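Local structure of NAD nucleotidase (Haemophilus influenzae, 3ZTV) at residues H103-G108 / V174-E179; K114-L119 / S134-K139; K141-F146 / Q184-A189; N397-V402 / T541-A546. The protein hydrolyses NAD in the periplasm to adenosine and nicotinamide riboside, acting as a zinc-dependent pyrophosphatase and 5'-nucleotidase. All coordinates share one frame; numbering follows the deposited sequence.

Contact 1: residues H103-G108 / V174-E179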
loop_
_atom_site.group_PDB
_atom_site.type_symbol
_atom_site.label_atom_id
_atom_site.label_comp_id
_atom_site.label_asym_id
_atom_site.label_seq_id
_atom_site.Cartn_x
_atom_site.Cartn_y
_atom_site.Cartn_z
ATOM N N HIS A 103 3.817 -16.353 13.718
ATOM C CA HIS A 103 3.275 -17.423 14.554
ATOM C C HIS A 103 2.748 -16.932 15.895
ATOM O O HIS A 103 2.018 -17.652 16.574
ATOM C CB HIS A 103 4.293 -18.546 14.740
ATOM C CG HIS A 103 4.440 -19.417 13.537
ATOM N ND1 HIS A 103 5.388 -19.200 12.567
ATOM C CD2 HIS A 103 3.755 -20.517 13.150
ATOM C CE1 HIS A 103 5.288 -20.132 11.636
ATOM N NE2 HIS A 103 4.294 -20.938 11.962
ATOM N N GLU A 104 3.077 -15.702 16.270
ATOM C CA GLU A 104 2.494 -15.115 17.466
ATOM C C GLU A 104 0.960 -15.086 17.401
ATOM O O GLU A 104 0.302 -15.017 18.440
ATOM C CB GLU A 104 3.054 -13.707 17.706
ATOM C CG GLU A 104 4.243 -13.659 18.678
ATOM C CD GLU A 104 5.509 -14.298 18.139
ATOM O OE1 GLU A 104 5.918 -13.956 17.014
ATOM O OE2 GLU A 104 6.119 -15.131 18.838
ATOM N N PHE A 105 0.395 -15.162 16.194
ATOM C CA PHE A 105 -1.058 -15.146 16.014
ATOM C C PHE A 105 -1.681 -16.529 15.738
ATOM O O PHE A 105 -2.877 -16.611 15.448
ATOM C CB PHE A 105 -1.440 -14.157 14.900
ATOM C CG PHE A 105 -1.254 -12.719 15.290
ATOM C CD1 PHE A 105 -2.227 -12.057 16.021
ATOM C CD2 PHE A 105 -0.101 -12.026 14.938
ATOM C CE1 PHE A 105 -2.064 -10.727 16.388
ATOM C CE2 PHE A 105 0.071 -10.697 15.306
ATOM C CZ PHE A 105 -0.917 -10.047 16.025
ATOM N N ASP A 106 -0.893 -17.605 15.829
ATOM C CA ASP A 106 -1.395 -18.948 15.485
ATOM C C ASP A 106 -2.600 -19.410 16.311
ATOM O O ASP A 106 -3.423 -20.184 15.815
ATOM C CB ASP A 106 -0.291 -19.997 15.616
ATOM C CG ASP A 106 0.634 -20.042 14.410
ATOM O OD1 ASP A 106 0.537 -19.157 13.514
ATOM O OD2 ASP A 106 1.474 -20.966 14.374
ATOM N N ALA A 107 -2.683 -18.962 17.560
ATOM C CA ALA A 107 -3.801 -19.309 18.437
ATOM C C ALA A 107 -4.713 -18.097 18.654
ATOM O O ALA A 107 -5.325 -17.941 19.712
ATOM C CB ALA A 107 -3.285 -19.879 19.768
ATOM N N GLY A 108 -4.789 -17.233 17.644
ATOM C CA GLY A 108 -5.667 -16.079 17.704
ATOM C C GLY A 108 -5.179 -14.982 18.625
ATOM O O GLY A 108 -4.092 -15.076 19.197
ATOM N N VAL A 174 -7.531 -6.504 14.493
ATOM C CA VAL A 174 -6.116 -6.170 14.305
ATOM C C VAL A 174 -5.878 -5.803 12.846
ATOM O O VAL A 174 -6.126 -6.607 11.957
ATOM C CB VAL A 174 -5.211 -7.350 14.682
ATOM C CG1 VAL A 174 -3.743 -6.959 14.495
ATOM C CG2 VAL A 174 -5.479 -7.761 16.120
ATOM N N LYS A 175 -5.402 -4.582 12.606
ATOM C CA LYS A 175 -5.185 -4.090 11.250
ATOM C C LYS A 175 -3.706 -4.142 10.864
ATOM O O LYS A 175 -2.826 -3.815 11.669
ATOM C CB LYS A 175 -5.739 -2.665 11.114
ATOM C CG LYS A 175 -7.236 -2.572 10.755
ATOM C CD LYS A 175 -8.131 -3.342 11.710
ATOM C CE LYS A 175 -9.613 -3.126 11.386
ATOM N NZ LYS A 175 -10.099 -1.746 11.729
ATOM N N PHE A 176 -3.449 -4.567 9.632
ATOM C CA PHE A 176 -2.083 -4.707 9.118
ATOM C C PHE A 176 -1.813 -3.699 8.005
ATOM O O PHE A 176 -2.694 -3.415 7.194
ATOM C CB PHE A 176 -1.874 -6.115 8.550
ATOM C CG PHE A 176 -1.815 -7.200 9.597
ATOM C CD1 PHE A 176 -2.973 -7.665 10.216
ATOM C CD2 PHE A 176 -0.597 -7.765 9.959
ATOM C CE1 PHE A 176 -2.906 -8.669 11.181
ATOM C CE2 PHE A 176 -0.532 -8.766 10.923
ATOM C CZ PHE A 176 -1.691 -9.214 11.531
ATOM N N TYR A 177 -0.585 -3.191 7.952
ATOM C CA TYR A 177 -0.164 -2.208 6.954
ATOM C C TYR A 177 1.110 -2.642 6.228
ATOM O O TYR A 177 1.972 -3.333 6.791
ATOM C CB TYR A 177 -0.031 -0.827 7.612
ATOM C CG TYR A 177 -1.387 -0.365 8.094
ATOM C CD1 TYR A 177 -2.260 0.297 7.236
ATOM C CD2 TYR A 177 -1.838 -0.666 9.378
ATOM C CE1 TYR A 177 -3.526 0.683 7.657
ATOM C CE2 TYR A 177 -3.099 -0.283 9.806
ATOM C CZ TYR A 177 -3.940 0.386 8.944
ATOM O OH TYR A 177 -5.206 0.745 9.372
ATOM N N ASP A 178 1.213 -2.227 4.966
ATOM C CA ASP A 178 2.336 -2.573 4.109
ATOM C C ASP A 178 3.689 -2.365 4.775
ATOM O O ASP A 178 3.942 -1.319 5.386
ATOM C CB ASP A 178 2.270 -1.755 2.820
ATOM C CG ASP A 178 3.368 -2.116 1.857
ATOM O OD1 ASP A 178 3.324 -3.228 1.291
ATOM O OD2 ASP A 178 4.274 -1.281 1.656
ATOM N N GLU A 179 4.556 -3.364 4.643
ATOM C CA GLU A 179 5.885 -3.330 5.255
ATOM C C GLU A 179 6.744 -2.155 4.772
ATOM O O GLU A 179 7.299 -1.418 5.585
ATOM C CB GLU A 179 6.643 -4.646 5.000
ATOM C CG GLU A 179 5.979 -5.930 5.558
ATOM C CD GLU A 179 5.102 -6.666 4.542
ATOM O OE1 GLU A 179 4.580 -6.011 3.596
ATOM O OE2 GLU A 179 4.936 -7.910 4.693
#
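The phenyl rings of Phe105 and Phe176 approach each other obliquely, CE2 of Phe105 lying 4.4 Å from CZ of Phe176. Val174 also comes in at a slant to the Phe105 ring and brings its CG1 methyl to 4.5 Å from CZ of that phenylalanine. Each Phe has its ring beside its own backbone N (chi1 -71° in both), which carries the two aromatic groups into the space between the backbones, whose closest CA atoms, those of Phe105 and Val174, are still 10.4 Å apart. The touch is wholly apolar, with no hydrogen bond across it. Phe105 directly follows the GNHE signature of the calcineurin-like phosphoesterases, where the chain forms a short 3-10 segment and passes into a type I turn: Asp106 N donates to His103 O at 3.0 Å and Gly108 N to Phe105 O, also at 3.0 Å, leading into helix 108-116. Within that signature Asn102 binds a zinc ion, and Glu104 OE1 receives the backbone N of Asp70, which is a ligand of both zinc ions. The facing strand, 174-176, forms a small antiparallel pair with strand 128-130, whose Val128 packs against Phe105, Val174 and Phe176. Thr164 of helix 162-167 touches both phenylalanines. Two residues past Phe176, Asp178 N-caps helix 179-191, its OD2 accepting from the backbone N of Ala181.

Contact 2: residues K114-L119 / S134-K139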
loop_
_atom_site.group_PDB
_atom_site.type_symbol
_atom_site.label_atom_id
_atom_site.label_comp_id
_atom_site.label_asym_id
_atom_site.label_seq_id
_atom_site.Cartn_x
_atom_site.Cartn_y
_atom_site.Cartn_z
ATOM N N LYS A 114 -2.011 -14.555 25.924
ATOM C CA LYS A 114 -1.448 -15.465 26.924
ATOM C C LYS A 114 0.079 -15.420 26.962
ATOM O O LYS A 114 0.695 -15.659 28.002
ATOM C CB LYS A 114 -1.933 -16.897 26.692
ATOM C CG LYS A 114 -3.400 -17.101 27.021
ATOM C CD LYS A 114 -3.826 -18.541 26.788
ATOM C CE LYS A 114 -3.023 -19.492 27.657
ATOM N NZ LYS A 114 -3.386 -20.918 27.413
ATOM N N LEU A 115 0.702 -15.134 25.823
ATOM C CA LEU A 115 2.147 -14.893 25.804
ATOM C C LEU A 115 2.492 -13.538 26.417
ATOM O O LEU A 115 3.403 -13.416 27.236
ATOM C CB LEU A 115 2.706 -14.966 24.377
ATOM C CG LEU A 115 4.158 -14.500 24.203
ATOM C CD1 LEU A 115 5.122 -15.467 24.884
ATOM C CD2 LEU A 115 4.540 -14.355 22.732
ATOM N N LEU A 116 1.753 -12.508 26.015
ATOM C CA LEU A 116 2.104 -11.142 26.395
ATOM C C LEU A 116 1.902 -10.845 27.888
ATOM O O LEU A 116 2.621 -10.022 28.456
ATOM C CB LEU A 116 1.339 -10.128 25.528
ATOM C CG LEU A 116 1.650 -10.174 24.024
ATOM C CD1 LEU A 116 0.953 -9.038 23.284
ATOM C CD2 LEU A 116 3.149 -10.115 23.761
ATOM N N GLU A 117 0.928 -11.505 28.514
ATOM C CA GLU A 117 0.624 -11.232 29.921
ATOM C C GLU A 117 1.839 -11.471 30.827
ATOM O O GLU A 117 2.236 -10.569 31.560
ATOM C CB GLU A 117 -0.607 -12.013 30.402
ATOM C CG GLU A 117 -1.012 -11.733 31.848
ATOM C CD GLU A 117 -1.619 -10.349 32.050
ATOM O OE1 GLU A 117 -1.516 -9.499 31.138
ATOM O OE2 GLU A 117 -2.208 -10.114 33.127
ATOM N N PRO A 118 2.450 -12.673 30.768
ATOM C CA PRO A 118 3.649 -12.926 31.578
ATOM C C PRO A 118 4.934 -12.286 31.021
ATOM O O PRO A 118 5.910 -12.153 31.762
ATOM C CB PRO A 118 3.765 -14.458 31.568
ATOM C CG PRO A 118 3.074 -14.891 30.322
ATOM C CD PRO A 118 1.956 -13.895 30.110
ATOM N N LEU A 119 4.941 -11.902 29.742
ATOM C CA LEU A 119 6.151 -11.368 29.104
ATOM C C LEU A 119 6.433 -9.944 29.575
ATOM O O LEU A 119 5.559 -9.075 29.492
ATOM C CB LEU A 119 6.012 -11.423 27.576
ATOM C CG LEU A 119 7.223 -10.975 26.762
ATOM C CD1 LEU A 119 8.350 -11.972 26.926
ATOM C CD2 LEU A 119 6.853 -10.818 25.296
ATOM N N SER A 134 -10.151 -4.306 20.748
ATOM C CA SER A 134 -9.344 -5.519 20.717
ATOM C C SER A 134 -8.774 -5.849 22.092
ATOM O O SER A 134 -8.395 -4.962 22.856
ATOM C CB SER A 134 -8.193 -5.350 19.726
ATOM O OG SER A 134 -7.418 -6.540 19.635
ATOM N N ILE A 135 -8.688 -7.139 22.400
ATOM C CA ILE A 135 -8.044 -7.555 23.638
ATOM C C ILE A 135 -6.534 -7.276 23.599
ATOM O O ILE A 135 -5.858 -7.309 24.625
ATOM C CB ILE A 135 -8.328 -9.049 23.986
ATOM C CG1 ILE A 135 -7.676 -10.008 22.985
ATOM C CG2 ILE A 135 -9.839 -9.303 24.097
ATOM C CD1 ILE A 135 -7.944 -11.473 23.327
ATOM N N LEU A 136 -6.022 -6.957 22.409
ATOM C CA LEU A 136 -4.601 -6.620 22.232
ATOM C C LEU A 136 -4.327 -5.115 22.211
ATOM O O LEU A 136 -3.184 -4.694 22.009
ATOM C CB LEU A 136 -4.051 -7.265 20.964
ATOM C CG LEU A 136 -4.165 -8.790 20.932
ATOM C CD1 LEU A 136 -3.784 -9.314 19.567
ATOM C CD2 LEU A 136 -3.314 -9.438 22.027
ATOM N N TYR A 137 -5.357 -4.298 22.400
ATOM C CA TYR A 137 -5.181 -2.851 22.413
ATOM C C TYR A 137 -4.151 -2.449 23.466
ATOM O O TYR A 137 -4.183 -2.940 24.590
ATOM C CB TYR A 137 -6.519 -2.167 22.695
ATOM C CG TYR A 137 -6.481 -0.668 22.502
ATOM C CD1 TYR A 137 -6.216 -0.116 21.252
ATOM C CD2 TYR A 137 -6.719 0.195 23.562
ATOM C CE1 TYR A 137 -6.185 1.258 21.066
ATOM C CE2 TYR A 137 -6.692 1.574 23.381
ATOM C CZ TYR A 137 -6.423 2.095 22.133
ATOM O OH TYR A 137 -6.395 3.461 21.948
ATOM N N ASN A 138 -3.236 -1.559 23.093
ATOM C CA ASN A 138 -2.227 -1.035 24.019
ATOM C C ASN A 138 -1.278 -2.077 24.623
ATOM O O ASN A 138 -0.776 -1.889 25.732
ATOM C CB ASN A 138 -2.880 -0.230 25.155
ATOM C CG ASN A 138 -3.393 1.127 24.703
ATOM O OD1 ASN A 138 -4.338 1.666 25.281
ATOM N ND2 ASN A 138 -2.772 1.685 23.670
ATOM N N LYS A 139 -1.036 -3.175 23.913
ATOM C CA LYS A 139 -0.128 -4.201 24.418
ATOM C C LYS A 139 1.283 -4.074 23.828
ATOM O O LYS A 139 2.211 -4.747 24.268
ATOM C CB LYS A 139 -0.691 -5.595 24.149
ATOM C CG LYS A 139 -1.982 -5.919 24.904
ATOM C CD LYS A 139 -1.801 -5.830 26.415
ATOM C CE LYS A 139 -3.071 -6.255 27.155
ATOM N NZ LYS A 139 -2.932 -6.059 28.622
#
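With CG beside its backbone N (chi1 -63°), Leu116 presents its CD1 methyl to the loop 134-139, where CB of Lys139 receives it at 3.9 Å. The two side chains cross obliquely. The same leucine methyl lies 4.5 Å from CD2 of Leu136, so a single branch of Leu116 serves both partners. Beyond CB, the bend of Lys139 at chi2 (-59°) redirects the outer chain, whose NZ ends 4.5 Å from OE1 of Glu117, too far for a salt bridge, although the opposite charges would still attract weakly between two exposed side chains. Leu136 also packs on Phe105 and Leu116 on Trp140. The loop presenting these groups is shaped by its own bonds: Ser134 OG accepts the backbone N of Leu136 at 3.1 Å and is also hydrogen-bonded to Asp173 OD1, and Lys139 N donates to Leu136 O at 3.2 Å. What results is an ST turn at the start of two overlapping beta turns, type I from Ser134 to Tyr137 and type II from Leu136 to Lys139, laid along helix 108-116, from Asn109 to Leu116, in the phosphoesterase domain.

Contact 3: residues K141-F146 / Q184-A189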
loop_
_atom_site.group_PDB
_atom_site.type_symbol
_atom_site.label_atom_id
_atom_site.label_comp_id
_atom_site.label_asym_id
_atom_site.label_seq_id
_atom_site.Cartn_x
_atom_site.Cartn_y
_atom_site.Cartn_z
ATOM N N LYS A 141 3.913 -1.037 21.282
ATOM C CA LYS A 141 4.089 0.288 20.681
ATOM C C LYS A 141 4.722 0.150 19.302
ATOM O O LYS A 141 5.365 -0.863 19.019
ATOM C CB LYS A 141 4.961 1.166 21.579
ATOM C CG LYS A 141 4.302 1.491 22.906
ATOM C CD LYS A 141 5.108 2.480 23.725
ATOM C CE LYS A 141 6.260 1.791 24.432
ATOM N NZ LYS A 141 7.063 2.737 25.267
ATOM N N PRO A 142 4.552 1.158 18.431
ATOM C CA PRO A 142 5.177 1.062 17.103
ATOM C C PRO A 142 6.701 1.243 17.117
ATOM O O PRO A 142 7.389 0.677 16.264
ATOM C CB PRO A 142 4.498 2.194 16.313
ATOM C CG PRO A 142 4.073 3.179 17.376
ATOM C CD PRO A 142 3.643 2.319 18.537
ATOM N N TYR A 143 7.222 2.015 18.061
ATOM C CA TYR A 143 8.661 2.283 18.128
ATOM C C TYR A 143 9.033 2.672 19.548
ATOM O O TYR A 143 8.162 2.888 20.395
ATOM C CB TYR A 143 9.080 3.400 17.154
ATOM C CG TYR A 143 8.649 4.789 17.593
ATOM C CD1 TYR A 143 7.335 5.237 17.395
ATOM C CD2 TYR A 143 9.537 5.653 18.229
ATOM C CE1 TYR A 143 6.936 6.506 17.798
ATOM C CE2 TYR A 143 9.136 6.922 18.649
ATOM C CZ TYR A 143 7.835 7.341 18.422
ATOM O OH TYR A 143 7.420 8.598 18.827
ATOM N N ASP A 144 10.336 2.739 19.809
ATOM C CA ASP A 144 10.852 3.319 21.044
ATOM C C ASP A 144 12.113 4.122 20.714
ATOM O O ASP A 144 12.765 3.888 19.690
ATOM C CB ASP A 144 11.137 2.248 22.112
ATOM C CG ASP A 144 11.309 2.843 23.505
ATOM O OD1 ASP A 144 10.610 3.825 23.821
ATOM O OD2 ASP A 144 12.137 2.334 24.293
ATOM N N ILE A 145 12.431 5.099 21.562
ATOM C CA ILE A 145 13.662 5.872 21.432
ATOM C C ILE A 145 14.490 5.704 22.692
ATOM O O ILE A 145 13.980 5.888 23.798
ATOM C CB ILE A 145 13.366 7.376 21.241
ATOM C CG1 ILE A 145 12.684 7.621 19.893
ATOM C CG2 ILE A 145 14.651 8.194 21.338
ATOM C CD1 ILE A 145 12.004 8.995 19.785
ATOM N N PHE A 146 15.752 5.329 22.536
ATOM C CA PHE A 146 16.643 5.255 23.686
ATOM C C PHE A 146 17.852 6.155 23.458
ATOM O O PHE A 146 18.124 6.569 22.332
ATOM C CB PHE A 146 17.048 3.807 24.000
ATOM C CG PHE A 146 17.756 3.108 22.874
ATOM C CD1 PHE A 146 17.045 2.437 21.896
ATOM C CD2 PHE A 146 19.141 3.108 22.805
ATOM C CE1 PHE A 146 17.698 1.791 20.856
ATOM C CE2 PHE A 146 19.798 2.459 21.776
ATOM C CZ PHE A 146 19.074 1.803 20.803
ATOM N N GLN A 184 9.062 3.301 5.718
ATOM C CA GLN A 184 9.468 4.635 5.272
ATOM C C GLN A 184 8.761 5.741 6.021
ATOM O O GLN A 184 9.383 6.726 6.404
ATOM C CB GLN A 184 9.254 4.840 3.774
ATOM C CG GLN A 184 9.766 6.202 3.256
ATOM C CD GLN A 184 11.271 6.382 3.466
ATOM O OE1 GLN A 184 11.730 6.766 4.548
ATOM N NE2 GLN A 184 12.039 6.090 2.436
ATOM N N ILE A 185 7.454 5.587 6.234
ATOM C CA ILE A 185 6.693 6.629 6.902
ATOM C C ILE A 185 7.175 6.762 8.349
ATOM O O ILE A 185 7.355 7.879 8.851
ATOM C CB ILE A 185 5.180 6.355 6.821
ATOM C CG1 ILE A 185 4.698 6.385 5.363
ATOM C CG2 ILE A 185 4.394 7.346 7.685
ATOM C CD1 ILE A 185 5.122 7.638 4.580
ATOM N N MET A 186 7.419 5.629 9.015
ATOM C CA MET A 186 7.926 5.683 10.389
ATOM C C MET A 186 9.283 6.383 10.457
ATOM O O MET A 186 9.499 7.251 11.305
ATOM C CB MET A 186 8.058 4.279 10.988
ATOM C CG MET A 186 6.720 3.614 11.316
ATOM S SD MET A 186 5.735 4.468 12.594
ATOM C CE MET A 186 6.868 4.399 13.978
ATOM N N ALA A 187 10.205 6.002 9.578
ATOM C CA ALA A 187 11.541 6.575 9.607
ATOM C C ALA A 187 11.490 8.064 9.247
ATOM O O ALA A 187 12.196 8.869 9.851
ATOM C CB ALA A 187 12.478 5.812 8.676
ATOM N N ASN A 188 10.630 8.426 8.294
ATOM C CA ASN A 188 10.544 9.821 7.853
ATOM C C ASN A 188 10.055 10.731 8.963
ATOM O O ASN A 188 10.549 11.852 9.128
ATOM C CB ASN A 188 9.656 9.951 6.614
ATOM C CG ASN A 188 9.710 11.348 6.007
ATOM O OD1 ASN A 188 10.779 11.814 5.603
ATOM N ND2 ASN A 188 8.550 12.020 5.927
ATOM N N ALA A 189 9.090 10.244 9.734
ATOM C CA ALA A 189 8.540 11.016 10.842
ATOM C C ALA A 189 9.544 11.243 11.965
ATOM O O ALA A 189 9.511 12.270 12.645
ATOM C CB ALA A 189 7.287 10.347 11.384
#
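Met186 is the hub of this contact, with Tyr143 and Pro142 sharing its terminal methyl. The pairing belongs to the layered alpha/beta sandwich of the calcineurin-like phosphoesterases: strand 143-148 is an outermost strand, within this chain, of a six-stranded mixed sheet, and helix 179-191 packs against it and the adjacent strand. The helix stays well clear of the strand backbone, the nearest CA atoms, of Tyr143 and Met186, being 8.5 Å apart, and the long thioether side chain spans the interval. It does so in a curled form, bent at both chi2 (-63°) and chi3 (-60°), which brings the CE methyl rather than the sulfur to the strand. Tyr143, for its part, holds its ring in the crowded position between backbone N and carbonyl carbon (chi1 73°), which sets CG and CD1 beside the methionine methyl. The methionine lies slantwise to the ring and touches its CD1 margin and the adjoining CG and CB, well away from the phenolic hydroxyl. No polar bond crosses the contact; all three residues are buried, and Met186 also rests on Ile156 of the adjacent strand 151-159, so it packs on two strands of the sheet. The second subunit closes round the same place: its Gln192 donates through NE2 to the carbonyl of Tyr143 and packs on Pro142, while its Met186 touches Ile185. The tightest approach is CE of Met186 to CD1 of Tyr143, at 3.5 Å, and the same methyl stands 4.0 Å from CB of Pro142.

Contact 4: residues N397-V402 / T541-A546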
loop_
_atom_site.group_PDB
_atom_site.type_symbol
_atom_site.label_atom_id
_atom_site.label_comp_id
_atom_site.label_asym_id
_atom_site.label_seq_id
_atom_site.Cartn_x
_atom_site.Cartn_y
_atom_site.Cartn_z
ATOM N N ASN A 397 -6.489 -28.911 7.975
ATOM C CA ASN A 397 -7.058 -28.081 9.029
ATOM C C ASN A 397 -6.190 -26.890 9.454
ATOM O O ASN A 397 -6.687 -25.958 10.076
ATOM C CB ASN A 397 -7.373 -28.956 10.245
ATOM C CG ASN A 397 -7.881 -28.158 11.429
ATOM O OD1 ASN A 397 -9.016 -27.683 11.428
ATOM N ND2 ASN A 397 -7.046 -28.024 12.458
ATOM N N GLU A 398 -4.904 -26.913 9.118
ATOM C CA GLU A 398 -3.985 -25.861 9.565
ATOM C C GLU A 398 -4.253 -24.480 8.970
ATOM O O GLU A 398 -4.258 -23.484 9.696
ATOM C CB GLU A 398 -2.534 -26.249 9.273
ATOM C CG GLU A 398 -1.941 -27.261 10.240
ATOM C CD GLU A 398 -1.525 -26.649 11.565
ATOM O OE1 GLU A 398 -1.882 -25.486 11.846
ATOM O OE2 GLU A 398 -0.823 -27.342 12.330
ATOM N N LEU A 399 -4.458 -24.424 7.656
ATOM C CA LEU A 399 -4.519 -23.157 6.925
ATOM C C LEU A 399 -5.886 -22.936 6.295
ATOM O O LEU A 399 -6.349 -23.756 5.508
ATOM C CB LEU A 399 -3.457 -23.125 5.823
ATOM C CG LEU A 399 -2.006 -23.378 6.239
ATOM C CD1 LEU A 399 -1.084 -23.315 5.036
ATOM C CD2 LEU A 399 -1.569 -22.379 7.297
ATOM N N LYS A 400 -6.519 -21.817 6.616
ATOM C CA LYS A 400 -7.837 -21.523 6.047
ATOM C C LYS A 400 -7.792 -21.376 4.524
ATOM O O LYS A 400 -8.809 -21.526 3.845
ATOM C CB LYS A 400 -8.442 -20.268 6.683
ATOM C CG LYS A 400 -7.595 -19.009 6.543
ATOM C CD LYS A 400 -8.257 -17.832 7.253
ATOM C CE LYS A 400 -7.322 -16.638 7.353
ATOM N NZ LYS A 400 -6.136 -16.927 8.219
ATOM N N THR A 401 -6.603 -21.103 4.000
ATOM C CA THR A 401 -6.400 -20.826 2.586
ATOM C C THR A 401 -6.215 -22.076 1.723
ATOM O O THR A 401 -6.393 -22.031 0.511
ATOM C CB THR A 401 -5.154 -19.950 2.404
ATOM O OG1 THR A 401 -4.058 -20.550 3.109
ATOM C CG2 THR A 401 -5.401 -18.548 2.957
ATOM N N VAL A 402 -5.838 -23.186 2.343
ATOM C CA VAL A 402 -5.468 -24.380 1.586
ATOM C C VAL A 402 -6.662 -25.096 0.947
ATOM O O VAL A 402 -7.686 -25.318 1.593
ATOM C CB VAL A 402 -4.647 -25.354 2.465
ATOM C CG1 VAL A 402 -4.491 -26.709 1.789
ATOM C CG2 VAL A 402 -3.285 -24.749 2.774
ATOM N N THR A 541 5.903 -23.625 6.110
ATOM C CA THR A 541 5.138 -22.924 7.138
ATOM C C THR A 541 5.735 -23.031 8.547
ATOM O O THR A 541 5.334 -22.290 9.444
ATOM C CB THR A 541 3.701 -23.465 7.255
ATOM O OG1 THR A 541 3.741 -24.808 7.765
ATOM C CG2 THR A 541 2.993 -23.422 5.908
ATOM N N TYR A 542 6.642 -23.990 8.743
ATOM C CA TYR A 542 7.213 -24.292 10.066
ATOM C C TYR A 542 6.174 -24.783 11.080
ATOM O O TYR A 542 6.397 -24.745 12.289
ATOM C CB TYR A 542 8.050 -23.118 10.601
ATOM C CG TYR A 542 9.178 -22.767 9.654
ATOM C CD1 TYR A 542 10.157 -23.704 9.332
ATOM C CD2 TYR A 542 9.244 -21.521 9.051
ATOM C CE1 TYR A 542 11.166 -23.403 8.441
ATOM C CE2 TYR A 542 10.263 -21.209 8.167
ATOM C CZ TYR A 542 11.216 -22.152 7.866
ATOM O OH TYR A 542 12.232 -21.844 6.980
ATOM N N LEU A 543 5.049 -25.285 10.575
ATOM C CA LEU A 543 4.032 -25.931 11.404
ATOM C C LEU A 543 4.302 -27.437 11.482
ATOM O O LEU A 543 4.129 -28.148 10.490
ATOM C CB LEU A 543 2.651 -25.690 10.792
ATOM C CG LEU A 543 2.216 -24.219 10.725
ATOM C CD1 LEU A 543 1.021 -24.024 9.798
ATOM C CD2 LEU A 543 1.915 -23.700 12.126
ATOM N N PRO A 544 4.738 -27.938 12.650
ATOM C CA PRO A 544 5.129 -29.352 12.721
ATOM C C PRO A 544 3.960 -30.338 12.649
ATOM O O PRO A 544 2.870 -30.082 13.178
ATOM C CB PRO A 544 5.828 -29.471 14.085
ATOM C CG PRO A 544 6.109 -28.073 14.518
ATOM C CD PRO A 544 5.033 -27.217 13.900
ATOM N N ASP A 545 4.227 -31.478 12.016
ATOM C CA ASP A 545 3.208 -32.507 11.796
ATOM C C ASP A 545 2.516 -33.034 13.058
ATOM O O ASP A 545 1.291 -33.134 13.095
ATOM C CB ASP A 545 3.737 -33.664 10.926
ATOM C CG ASP A 545 5.059 -34.265 11.426
ATOM O OD1 ASP A 545 5.490 -33.971 12.560
ATOM O OD2 ASP A 545 5.660 -35.058 10.660
ATOM N N ALA A 546 3.283 -33.347 14.098
ATOM C CA ALA A 546 2.685 -33.868 15.325
ATOM C C ALA A 546 1.794 -32.807 15.969
ATOM O O ALA A 546 0.740 -33.114 16.535
ATOM C CB ALA A 546 3.762 -34.334 16.290
HETATM O O HOH W 1 1.531 -27.355 13.670
#
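The loop 397-402, which closes with a type I turn from Leu399 to Val402, runs past the end of strand 539-544 without any direct backbone bond to it, the CA atoms of Glu398 and Leu543 coming to 8.2 Å. Leu543 is the middle of the contact. Its CD1 methyl meets CD2 of Leu399 at 4.0 Å, while the other branch of Leu399 reaches tip to tip toward Thr541, CD1 to CG2 at 4.2 Å. Glu398 slides past Leu543 in the opposite direction, its OE1 3.8 Å from the CD1 methyl; the bend at chi2 (-78°) turns the carboxylate toward helix 545-555, where OE1 forms a salt bridge with Lys551 and OE2 a hydrogen bond with Ser548 OG. A water donates to OE2 of Glu398 at 2.7 Å and to the carbonyl O of Pro544 at 3.1 Å, bridging the loop to the N-cap residue of that helix. Thr541 OG1 accepts the backbone N of Leu543 at 3.1 Å in an ST turn and also bonds to Leu436 O of strand 435-442, the neighbour in the C-terminal domain sheet. Apolar packing thus settles the leucines, whereas the glutamate is fixed by lysine, serine and water together; the ammonium of Lys551 would probably keep its carboxylate ionised.

Overall arrangement
Contacts 1 and 3 are buried and rest on apolar side chains alone, whereas contacts 2 and 4 are only partly buried and add charged groups, a loose pair of opposite charges in the former and a carboxylate held by helix 545-555 in the latter. Contacts 1, 2 and 3 all lie in the phosphoesterase domain and touch the second subunit. Contact 2 is nested within the loop closed by contact 1, and the two touch where Val174 CG2 lies 4.1 Å from Leu136 CD1. Strand 174-176 of contact 1 leads into the helix of contact 3. Contact 4 belongs to the C-terminal domain yet meets contact 1 near the zinc site, where Leu543 packs on His103 and Asp106.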